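Local coordinates for protein EscN (Escherichia coli O127:H6, PDB 2OBL) that belongs to the ATP synthase alpha/beta family, has a P-loop NTPase fold and is a component of the type III secretion system, at residues 109-112 with 113-116; 149-152 with 153-157; 248-251 with 252-255. The protein carries 1 engineered substitution. All blocks are in the same frame, centred on the assembly; numbering follows the deposited sequence.

Contact 1 of 3, residues 109-112 with 113-116; sequences GREV and NEFL
The chain from G109 to L116 is two unbroken turns of alpha helix, with the NH groups of N113, E114, F115 and L116 bonded back to the carbonyls of G109, R110, E111 and V112. The first and last of these bonds are the straightest, and N113 N to G109 O measures 2.9 Å. This short helix follows strand 99-105 in the P-loop NTPase fold and leads toward strand 127-132, so it forms part of a beta-alpha-beta crossover.

On the outer side, R110, E111 and E114 build a small salt-bridge network. R110 leaves the helix with CG anti to its own N (chi1 173°) and runs extended to NE, which carries the guanidinium out beside the carboxylate of E114, one turn on. OE2 of E114 sits over the centre of one guanidinium face, 3.2 Å from R110 CZ, and the two flat groups are turned 71° apart. R110 NH1 lies 3.3 Å from this oxygen, yet no N-H points at it, so the attraction is one of charge alone. R110 NH2 does donate a hydrogen bond, to E111 OE2 at 2.9 Å. The guanidinium thus pairs with both carboxylates, which approach each other to 4.3 Å (E111 OE2 to E114 OE1), and probably eases their repulsion, while R108 takes the other oxygen of E111.

The inner side is apolar. V112 and L116 lie alongside each other and rest on L104, while F115 reaches on to L88 and C92 of helix 84-94. A bound imidazole lies near V112. Where the two aliphatic side chains meet, V112 CG1 is 4.0 Å from L116 CD1.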
ATOM      1  N   GLY A 109       0.978   6.866 -19.639  1.00 20.36           N
ATOM      2  CA  GLY A 109      -0.264   6.159 -19.931  1.00 20.90           C
ATOM      3  C   GLY A 109      -0.080   4.657 -20.046  1.00 21.24           C
ATOM      4  O   GLY A 109      -0.936   3.872 -19.631  1.00 21.84           O
ATOM      5  N   ARG A 110       1.052   4.253 -20.605  1.00 21.21           N
ATOM      6  CA  ARG A 110       1.363   2.845 -20.762  1.00 21.69           C
ATOM      7  C   ARG A 110       1.316   2.098 -19.427  1.00 20.92           C
ATOM      8  O   ARG A 110       0.702   1.036 -19.323  1.00 19.79           O
ATOM      9  CB  ARG A 110       2.737   2.700 -21.418  1.00 22.98           C
ATOM     10  CG  ARG A 110       3.243   1.294 -21.474  1.00 25.41           C
ATOM     11  CD  ARG A 110       4.509   1.218 -22.303  1.00 26.62           C
ATOM     12  NE  ARG A 110       4.920  -0.165 -22.494  1.00 28.77           N
ATOM     13  CZ  ARG A 110       5.638  -0.858 -21.618  1.00 29.39           C
ATOM     14  NH1 ARG A 110       5.963  -2.117 -21.880  1.00 29.67           N
ATOM     15  NH2 ARG A 110       6.032  -0.293 -20.483  1.00 29.95           N
ATOM     16  N   GLU A 111       1.957   2.664 -18.404  1.00 20.11           N
ATOM     17  CA  GLU A 111       1.995   2.038 -17.091  1.00 20.47           C
ATOM     18  C   GLU A 111       0.634   2.065 -16.421  1.00 18.72           C
ATOM     19  O   GLU A 111       0.295   1.169 -15.664  1.00 17.30           O
ATOM     20  CB  GLU A 111       3.039   2.703 -16.179  1.00 22.65           C
ATOM     21  CG  GLU A 111       4.443   2.170 -16.369  1.00 25.85           C
ATOM     22  CD  GLU A 111       5.041   2.580 -17.699  1.00 27.51           C
ATOM     23  OE1 GLU A 111       5.278   3.787 -17.891  1.00 29.45           O
ATOM     24  OE2 GLU A 111       5.276   1.700 -18.555  1.00 29.30           O
ATOM     25  N   VAL A 112      -0.145   3.108 -16.694  1.00 18.05           N
ATOM     26  CA  VAL A 112      -1.488   3.192 -16.140  1.00 17.35           C
ATOM     27  C   VAL A 112      -2.342   2.068 -16.712  1.00 17.47           C
ATOM     28  O   VAL A 112      -3.029   1.345 -15.985  1.00 17.24           O
ATOM     29  CB  VAL A 112      -2.140   4.561 -16.438  1.00 18.49           C
ATOM     30  CG1 VAL A 112      -3.560   4.594 -15.913  1.00 18.82           C
ATOM     31  CG2 VAL A 112      -1.312   5.685 -15.821  1.00 18.23           C
ATOM     32  N   ASN A 113      -2.299   1.906 -18.027  1.00 17.45           N
ATOM     33  CA  ASN A 113      -3.115   0.875 -18.642  1.00 18.78           C
ATOM     34  C   ASN A 113      -2.699  -0.533 -18.209  1.00 18.44           C
ATOM     35  O   ASN A 113      -3.549  -1.406 -18.035  1.00 17.61           O
ATOM     36  CB  ASN A 113      -3.179   1.052 -20.163  1.00 20.55           C
ATOM     37  CG  ASN A 113      -3.945   2.303 -20.553  1.00 21.67           C
ATOM     38  OD1 ASN A 113      -3.665   2.933 -21.568  1.00 22.99           O
ATOM     39  ND2 ASN A 113      -4.908   2.684 -19.718  1.00 22.60           N
ATOM     40  N   GLU A 114      -1.403  -0.734 -17.978  1.00 17.81           N
ATOM     41  CA  GLU A 114      -0.916  -2.026 -17.496  1.00 18.33           C
ATOM     42  C   GLU A 114      -1.427  -2.357 -16.095  1.00 17.17           C
ATOM     43  O   GLU A 114      -1.724  -3.517 -15.779  1.00 16.06           O
ATOM     44  CB  GLU A 114       0.614  -2.106 -17.587  1.00 19.18           C
ATOM     45  CG  GLU A 114       1.089  -2.244 -19.039  1.00 20.72           C
ATOM     46  CD  GLU A 114       2.602  -2.226 -19.201  1.00 21.34           C
ATOM     47  OE1 GLU A 114       3.327  -2.149 -18.183  1.00 22.81           O
ATOM     48  OE2 GLU A 114       3.062  -2.290 -20.359  1.00 22.32           O
ATOM     49  N   PHE A 115      -1.542  -1.336 -15.250  1.00 15.56           N
ATOM     50  CA  PHE A 115      -2.150  -1.530 -13.947  1.00 15.69           C
ATOM     51  C   PHE A 115      -3.648  -1.766 -14.034  1.00 14.29           C
ATOM     52  O   PHE A 115      -4.176  -2.673 -13.389  1.00 13.68           O
ATOM     53  CB  PHE A 115      -1.893  -0.345 -13.010  1.00 18.00           C
ATOM     54  CG  PHE A 115      -2.612  -0.471 -11.699  1.00 18.66           C
ATOM     55  CD1 PHE A 115      -2.228  -1.432 -10.766  1.00 20.29           C
ATOM     56  CD2 PHE A 115      -3.693   0.349 -11.410  1.00 20.39           C
ATOM     57  CE1 PHE A 115      -2.918  -1.558  -9.561  1.00 19.95           C
ATOM     58  CE2 PHE A 115      -4.378   0.237 -10.223  1.00 20.19           C
ATOM     59  CZ  PHE A 115      -3.990  -0.721  -9.292  1.00 20.37           C
ATOM     60  N   LEU A 116      -4.340  -0.935 -14.814  1.00 13.90           N
ATOM     61  CA  LEU A 116      -5.790  -1.055 -14.928  1.00 14.39           C
ATOM     62  C   LEU A 116      -6.199  -2.423 -15.463  1.00 13.83           C
ATOM     63  O   LEU A 116      -7.234  -2.979 -15.089  1.00 13.50           O
ATOM     64  CB  LEU A 116      -6.362   0.068 -15.799  1.00 16.33           C
ATOM     65  CG  LEU A 116      -6.219   1.490 -15.238  1.00 17.27           C
ATOM     66  CD1 LEU A 116      -6.944   2.459 -16.158  1.00 18.81           C
ATOM     67  CD2 LEU A 116      -6.740   1.604 -13.796  1.00 17.84           C
TER

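Contact 2 of 3, residues 149-152 with 153-157; sequences TTIA and EYFRD
I151 holds CG2 anti to its backbone N, and F155 turns CG to the side of its own N (chi1 -75°), which sets methyl and ring side by side along one flank of the helix. The methyl meets the ring at its edge, in the ring plane, with I151 CG2 3.8 Å from F155 CE2. CD2 of Y154 is placed over the centre of one face of the F155 ring, and Y154 OH bonds to D9. The NH groups of E153, Y154, F155 and R156 bond to the carbonyls of T149, T150, I151 and A152.

E153 runs extended back along the preceding turn, its CG 3.4 Å from T149 O. Its carboxylate lies across T149 and T150, though the charge is answered by a salt bridge from OE2 to R206, which also donates through NH2 to T150 OG1. Further along, R156 is bent about its CG-CD bond (chi3 58°), bringing NE and NH2 both to D157 OD1, with NH2 3.0 Å from that oxygen. The other oxygen, OD2, pairs with R36.

Around this stretch of helix 138-156 in the P-loop NTPase fold, T150, I151 and Y154 pack against strand 4-7, while T149, A152 and F155 rest on strand 161-167, and A152, E153 and R156 touch I215 of strand 214-222.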
ATOM      1  N   THR A 149      -8.018  11.761  -1.604  1.00 10.65           N
ATOM      2  CA  THR A 149      -8.254  11.723  -0.166  1.00 11.19           C
ATOM      3  C   THR A 149      -9.674  12.209   0.154  1.00 11.48           C
ATOM      4  O   THR A 149     -10.390  11.607   0.957  1.00 11.99           O
ATOM      5  CB  THR A 149      -7.171  12.502   0.616  1.00 11.01           C
ATOM      6  OG1 THR A 149      -5.876  11.955   0.318  1.00 11.47           O
ATOM      7  CG2 THR A 149      -7.409  12.391   2.147  1.00 11.55           C
ATOM      8  N   THR A 150     -10.075  13.281  -0.505  1.00 10.46           N
ATOM      9  CA  THR A 150     -11.402  13.872  -0.311  1.00 12.44           C
ATOM     10  C   THR A 150     -12.505  12.907  -0.735  1.00 12.25           C
ATOM     11  O   THR A 150     -13.519  12.771  -0.063  1.00 12.20           O
ATOM     12  CB  THR A 150     -11.511  15.201  -1.070  1.00 12.50           C
ATOM     13  OG1 THR A 150     -10.568  16.127  -0.501  1.00 14.34           O
ATOM     14  CG2 THR A 150     -12.928  15.791  -0.927  1.00 12.65           C
ATOM     15  N   ILE A 151     -12.299  12.230  -1.856  1.00 12.50           N
ATOM     16  CA  ILE A 151     -13.262  11.241  -2.317  1.00 12.61           C
ATOM     17  C   ILE A 151     -13.367  10.061  -1.335  1.00 12.52           C
ATOM     18  O   ILE A 151     -14.467   9.562  -1.054  1.00 11.85           O
ATOM     19  CB  ILE A 151     -12.934  10.769  -3.745  1.00 13.27           C
ATOM     20  CG1 ILE A 151     -13.174  11.911  -4.750  1.00 12.37           C
ATOM     21  CG2 ILE A 151     -13.783   9.556  -4.114  1.00 13.76           C
ATOM     22  CD1 ILE A 151     -12.563  11.647  -6.121  1.00 13.46           C
ATOM     23  N   ALA A 152     -12.228   9.620  -0.811  1.00 12.80           N
ATOM     24  CA  ALA A 152     -12.215   8.586   0.211  1.00 11.92           C
ATOM     25  C   ALA A 152     -13.027   9.009   1.428  1.00 12.36           C
ATOM     26  O   ALA A 152     -13.760   8.203   1.991  1.00 12.12           O
ATOM     27  CB  ALA A 152     -10.758   8.228   0.625  1.00 11.11           C
ATOM     28  N   GLU A 153     -12.896  10.273   1.827  1.00 12.98           N
ATOM     29  CA  GLU A 153     -13.670  10.806   2.955  1.00 13.89           C
ATOM     30  C   GLU A 153     -15.166  10.805   2.657  1.00 13.74           C
ATOM     31  O   GLU A 153     -15.985  10.487   3.528  1.00 13.88           O
ATOM     32  CB  GLU A 153     -13.190  12.211   3.321  1.00 14.32           C
ATOM     33  CG  GLU A 153     -11.798  12.243   3.933  1.00 15.25           C
ATOM     34  CD  GLU A 153     -11.208  13.635   3.987  1.00 15.84           C
ATOM     35  OE1 GLU A 153     -11.653  14.502   3.209  1.00 16.79           O
ATOM     36  OE2 GLU A 153     -10.287  13.857   4.801  1.00 15.48           O
ATOM     37  N   TYR A 154     -15.524  11.154   1.427  1.00 14.08           N
ATOM     38  CA  TYR A 154     -16.930  11.143   1.032  1.00 14.54           C
ATOM     39  C   TYR A 154     -17.520   9.744   1.205  1.00 14.87           C
ATOM     40  O   TYR A 154     -18.592   9.589   1.791  1.00 14.08           O
ATOM     41  CB  TYR A 154     -17.129  11.628  -0.405  1.00 14.84           C
ATOM     42  CG  TYR A 154     -18.514  11.299  -0.922  1.00 14.87           C
ATOM     43  CD1 TYR A 154     -19.626  12.046  -0.528  1.00 15.19           C
ATOM     44  CD2 TYR A 154     -18.715  10.222  -1.770  1.00 14.50           C
ATOM     45  CE1 TYR A 154     -20.889  11.724  -0.976  1.00 15.15           C
ATOM     46  CE2 TYR A 154     -19.972   9.897  -2.226  1.00 15.37           C
ATOM     47  CZ  TYR A 154     -21.053  10.645  -1.828  1.00 15.26           C
ATOM     48  OH  TYR A 154     -22.298  10.297  -2.301  1.00 15.85           O
ATOM     49  N   PHE A 155     -16.824   8.731   0.687  1.00 14.58           N
ATOM     50  CA  PHE A 155     -17.301   7.347   0.812  1.00 14.79           C
ATOM     51  C   PHE A 155     -17.252   6.801   2.248  1.00 15.53           C
ATOM     52  O   PHE A 155     -18.178   6.102   2.685  1.00 15.51           O
ATOM     53  CB  PHE A 155     -16.625   6.433  -0.216  1.00 14.73           C
ATOM     54  CG  PHE A 155     -17.158   6.626  -1.607  1.00 14.81           C
ATOM     55  CD1 PHE A 155     -18.447   6.207  -1.927  1.00 14.82           C
ATOM     56  CD2 PHE A 155     -16.414   7.283  -2.574  1.00 13.89           C
ATOM     57  CE1 PHE A 155     -18.968   6.397  -3.207  1.00 15.15           C
ATOM     58  CE2 PHE A 155     -16.931   7.483  -3.863  1.00 14.68           C
ATOM     59  CZ  PHE A 155     -18.208   7.034  -4.185  1.00 14.71           C
ATOM     60  N   ARG A 156     -16.208   7.161   2.996  1.00 15.06           N
ATOM     61  CA  ARG A 156     -16.162   6.846   4.427  1.00 15.01           C
ATOM     62  C   ARG A 156     -17.419   7.376   5.127  1.00 15.71           C
ATOM     63  O   ARG A 156     -18.059   6.669   5.914  1.00 14.35           O
ATOM     64  CB  ARG A 156     -14.924   7.471   5.067  1.00 15.94           C
ATOM     65  CG  ARG A 156     -14.790   7.236   6.574  1.00 17.40           C
ATOM     66  CD  ARG A 156     -13.883   8.292   7.175  1.00 17.43           C
ATOM     67  NE  ARG A 156     -14.402   9.636   6.906  1.00 17.82           N
ATOM     68  CZ  ARG A 156     -13.702  10.756   7.058  1.00 17.61           C
ATOM     69  NH1 ARG A 156     -12.447  10.709   7.484  1.00 17.04           N
ATOM     70  NH2 ARG A 156     -14.258  11.927   6.787  1.00 16.98           N
ATOM     71  N   ASP A 157     -17.765   8.623   4.822  1.00 15.91           N
ATOM     72  CA  ASP A 157     -18.928   9.278   5.426  1.00 17.63           C
ATOM     73  C   ASP A 157     -20.262   8.595   5.107  1.00 17.86           C
ATOM     74  O   ASP A 157     -21.264   8.882   5.757  1.00 18.34           O
ATOM     75  CB  ASP A 157     -18.982  10.755   5.015  1.00 17.48           C
ATOM     76  CG  ASP A 157     -17.809  11.568   5.554  1.00 17.16           C
ATOM     77  OD1 ASP A 157     -17.137  11.138   6.516  1.00 16.47           O
ATOM     78  OD2 ASP A 157     -17.558  12.655   5.008  1.00 18.49           O
TER

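Contact 3 of 3, residues 248-251 with 252-255; sequences RELA and EENH
E252 N donates to R248 O at 2.9 Å, the helical bond of the single turn 248-251; the other backbone bonds belong to the exit from it. L250 O serves two donors: H255 N binds it at 3.0 Å, while the bond from E253 N is weak. A251 O takes N254 N at 3.1 Å, with the donor well above the carbonyl plane. N254 has a positive phi of 61°, and the two bonds from N254 and H255 into the last turn make this a Schellman motif, overlapping a type I beta turn from A251 to N254. It ends the short helix that follows strand 242-245 of the P-loop NTPase fold and turns the chain toward strand 265-266.

The apolar interaction is a CH-pi contact across the motif. Chi1 of H255 (174°) swings its imidazole alongside L250, and L250 CD2 stands 3.8 Å from the ring centroid, over the face and only 14° off the normal. The H255 side chain also touches Q322 and I325 of helix 318-325.

Among charged side chains, E252 stretches back over R248 and touches its aliphatic part, with OE2 3.4 Å from R248 CG. The charged atoms of the carboxylate and guanidinium do not touch. R248 bends about its CG-CD bond and hands NH2 to the carbonyl of S80, in the loop of a Walker A-like pattern. E253 lies across L250, its OE1 3.8 Å from L250 CD2.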
ATOM      1  N   ARG A 248      14.895  -6.053  -4.898  1.00 14.88           N
ATOM      2  CA  ARG A 248      15.450  -6.607  -6.136  1.00 16.16           C
ATOM      3  C   ARG A 248      15.977  -8.020  -5.900  1.00 15.71           C
ATOM      4  O   ARG A 248      15.830  -8.898  -6.750  1.00 16.19           O
ATOM      5  CB  ARG A 248      16.552  -5.692  -6.677  1.00 18.65           C
ATOM      6  CG  ARG A 248      17.108  -6.113  -8.031  1.00 21.44           C
ATOM      7  CD  ARG A 248      17.606  -4.909  -8.826  1.00 24.28           C
ATOM      8  NE  ARG A 248      16.490  -4.090  -9.300  1.00 26.46           N
ATOM      9  CZ  ARG A 248      16.199  -2.880  -8.834  1.00 27.08           C
ATOM     10  NH1 ARG A 248      16.950  -2.335  -7.883  1.00 27.52           N
ATOM     11  NH2 ARG A 248      15.157  -2.214  -9.319  1.00 27.18           N
ATOM     12  N   GLU A 249      16.571  -8.248  -4.733  1.00 14.94           N
ATOM     13  CA  GLU A 249      17.109  -9.563  -4.397  1.00 14.92           C
ATOM     14  C   GLU A 249      16.071 -10.686  -4.465  1.00 14.45           C
ATOM     15  O   GLU A 249      16.355 -11.773  -4.992  1.00 13.65           O
ATOM     16  CB  GLU A 249      17.801  -9.528  -3.030  1.00 15.12           C
ATOM     17  CG  GLU A 249      19.139  -8.786  -3.040  1.00 15.47           C
ATOM     18  CD  GLU A 249      19.015  -7.261  -3.152  1.00 16.63           C
ATOM     19  OE1 GLU A 249      17.937  -6.693  -2.828  1.00 15.35           O
ATOM     20  OE2 GLU A 249      20.014  -6.630  -3.568  1.00 17.28           O
ATOM     21  N   LEU A 250      14.873 -10.441  -3.936  1.00 13.52           N
ATOM     22  CA  LEU A 250      13.793 -11.417  -4.064  1.00 14.09           C
ATOM     23  C   LEU A 250      13.217 -11.485  -5.483  1.00 14.56           C
ATOM     24  O   LEU A 250      12.935 -12.575  -5.992  1.00 14.88           O
ATOM     25  CB  LEU A 250      12.686 -11.159  -3.033  1.00 13.62           C
ATOM     26  CG  LEU A 250      13.110 -11.457  -1.594  1.00 13.98           C
ATOM     27  CD1 LEU A 250      12.072 -10.938  -0.599  1.00 14.85           C
ATOM     28  CD2 LEU A 250      13.389 -12.952  -1.381  1.00 13.65           C
ATOM     29  N   ALA A 251      13.044 -10.336  -6.127  1.00 15.07           N
ATOM     30  CA  ALA A 251      12.527 -10.333  -7.494  1.00 16.49           C
ATOM     31  C   ALA A 251      13.405 -11.153  -8.454  1.00 17.54           C
ATOM     32  O   ALA A 251      12.896 -11.800  -9.374  1.00 17.65           O
ATOM     33  CB  ALA A 251      12.352  -8.902  -8.008  1.00 16.04           C
ATOM     34  N   GLU A 252      14.717 -11.138  -8.233  1.00 18.27           N
ATOM     35  CA  GLU A 252      15.651 -11.850  -9.112  1.00 19.65           C
ATOM     36  C   GLU A 252      15.694 -13.351  -8.832  1.00 19.34           C
ATOM     37  O   GLU A 252      16.206 -14.143  -9.641  1.00 18.82           O
ATOM     38  CB  GLU A 252      17.038 -11.219  -9.020  1.00 21.57           C
ATOM     39  CG  GLU A 252      17.056  -9.813  -9.593  1.00 23.49           C
ATOM     40  CD  GLU A 252      18.406  -9.149  -9.488  1.00 24.99           C
ATOM     41  OE1 GLU A 252      19.212  -9.581  -8.635  1.00 26.45           O
ATOM     42  OE2 GLU A 252      18.662  -8.200 -10.262  1.00 25.34           O
ATOM     43  N   GLU A 253      15.138 -13.741  -7.691  1.00 18.52           N
ATOM     44  CA  GLU A 253      14.948 -15.151  -7.371  1.00 19.00           C
ATOM     45  C   GLU A 253      13.598 -15.646  -7.889  1.00 17.21           C
ATOM     46  O   GLU A 253      13.243 -16.805  -7.697  1.00 17.24           O
ATOM     47  CB  GLU A 253      15.048 -15.375  -5.859  1.00 21.20           C
ATOM     48  CG  GLU A 253      16.471 -15.415  -5.350  1.00 24.36           C
ATOM     49  CD  GLU A 253      16.568 -15.351  -3.834  1.00 26.34           C
ATOM     50  OE1 GLU A 253      15.543 -15.561  -3.143  1.00 27.86           O
ATOM     51  OE2 GLU A 253      17.685 -15.091  -3.331  1.00 27.88           O
ATOM     52  N   ASN A 254      12.858 -14.753  -8.546  1.00 15.97           N
ATOM     53  CA  ASN A 254      11.492 -15.019  -8.993  1.00 14.79           C
ATOM     54  C   ASN A 254      10.588 -15.325  -7.812  1.00 14.85           C
ATOM     55  O   ASN A 254       9.678 -16.145  -7.889  1.00 14.70           O
ATOM     56  CB  ASN A 254      11.444 -16.125 -10.050  1.00 15.17           C
ATOM     57  CG  ASN A 254      11.631 -15.582 -11.445  1.00 15.18           C
ATOM     58  OD1 ASN A 254      10.785 -14.847 -11.951  1.00 15.52           O
ATOM     59  ND2 ASN A 254      12.746 -15.926 -12.070  1.00 15.16           N
ATOM     60  N   HIS A 255      10.858 -14.631  -6.715  1.00 13.93           N
ATOM     61  CA  HIS A 255      10.124 -14.785  -5.471  1.00 14.59           C
ATOM     62  C   HIS A 255       9.124 -13.634  -5.375  1.00 14.84           C
ATOM     63  O   HIS A 255       9.495 -12.503  -5.069  1.00 15.69           O
ATOM     64  CB  HIS A 255      11.122 -14.760  -4.311  1.00 14.56           C
ATOM     65  CG  HIS A 255      10.498 -14.777  -2.950  1.00 14.37           C
ATOM     66  ND1 HIS A 255      10.828 -15.717  -1.999  1.00 14.48           N
ATOM     67  CD2 HIS A 255       9.605 -13.943  -2.361  1.00 14.47           C
ATOM     68  CE1 HIS A 255      10.143 -15.481  -0.893  1.00 14.89           C
ATOM     69  NE2 HIS A 255       9.395 -14.410  -1.086  1.00 14.04           N
TER

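In the fold
Running from the N terminus, the three contacts come in series along the chain; each is local to one continuous stretch, so none closes a long loop and none nests in or crosses another. Contact 1 lies on the helix between parallel strands 99-105 and 127-132. Contact 2 follows on helix 138-156, which leads from 127-132 to strand 161-167, paired with the other side of 99-105. Contact 3 comes after strand 242-245, near the turn toward 265-266, and touches helix 318-325 of the C-terminal part. The centres of contacts 1 and 2 are about 24 Å apart, whereas those of contacts 2 and 3, on opposite sides of the chain's centre, are about 37 Å apart.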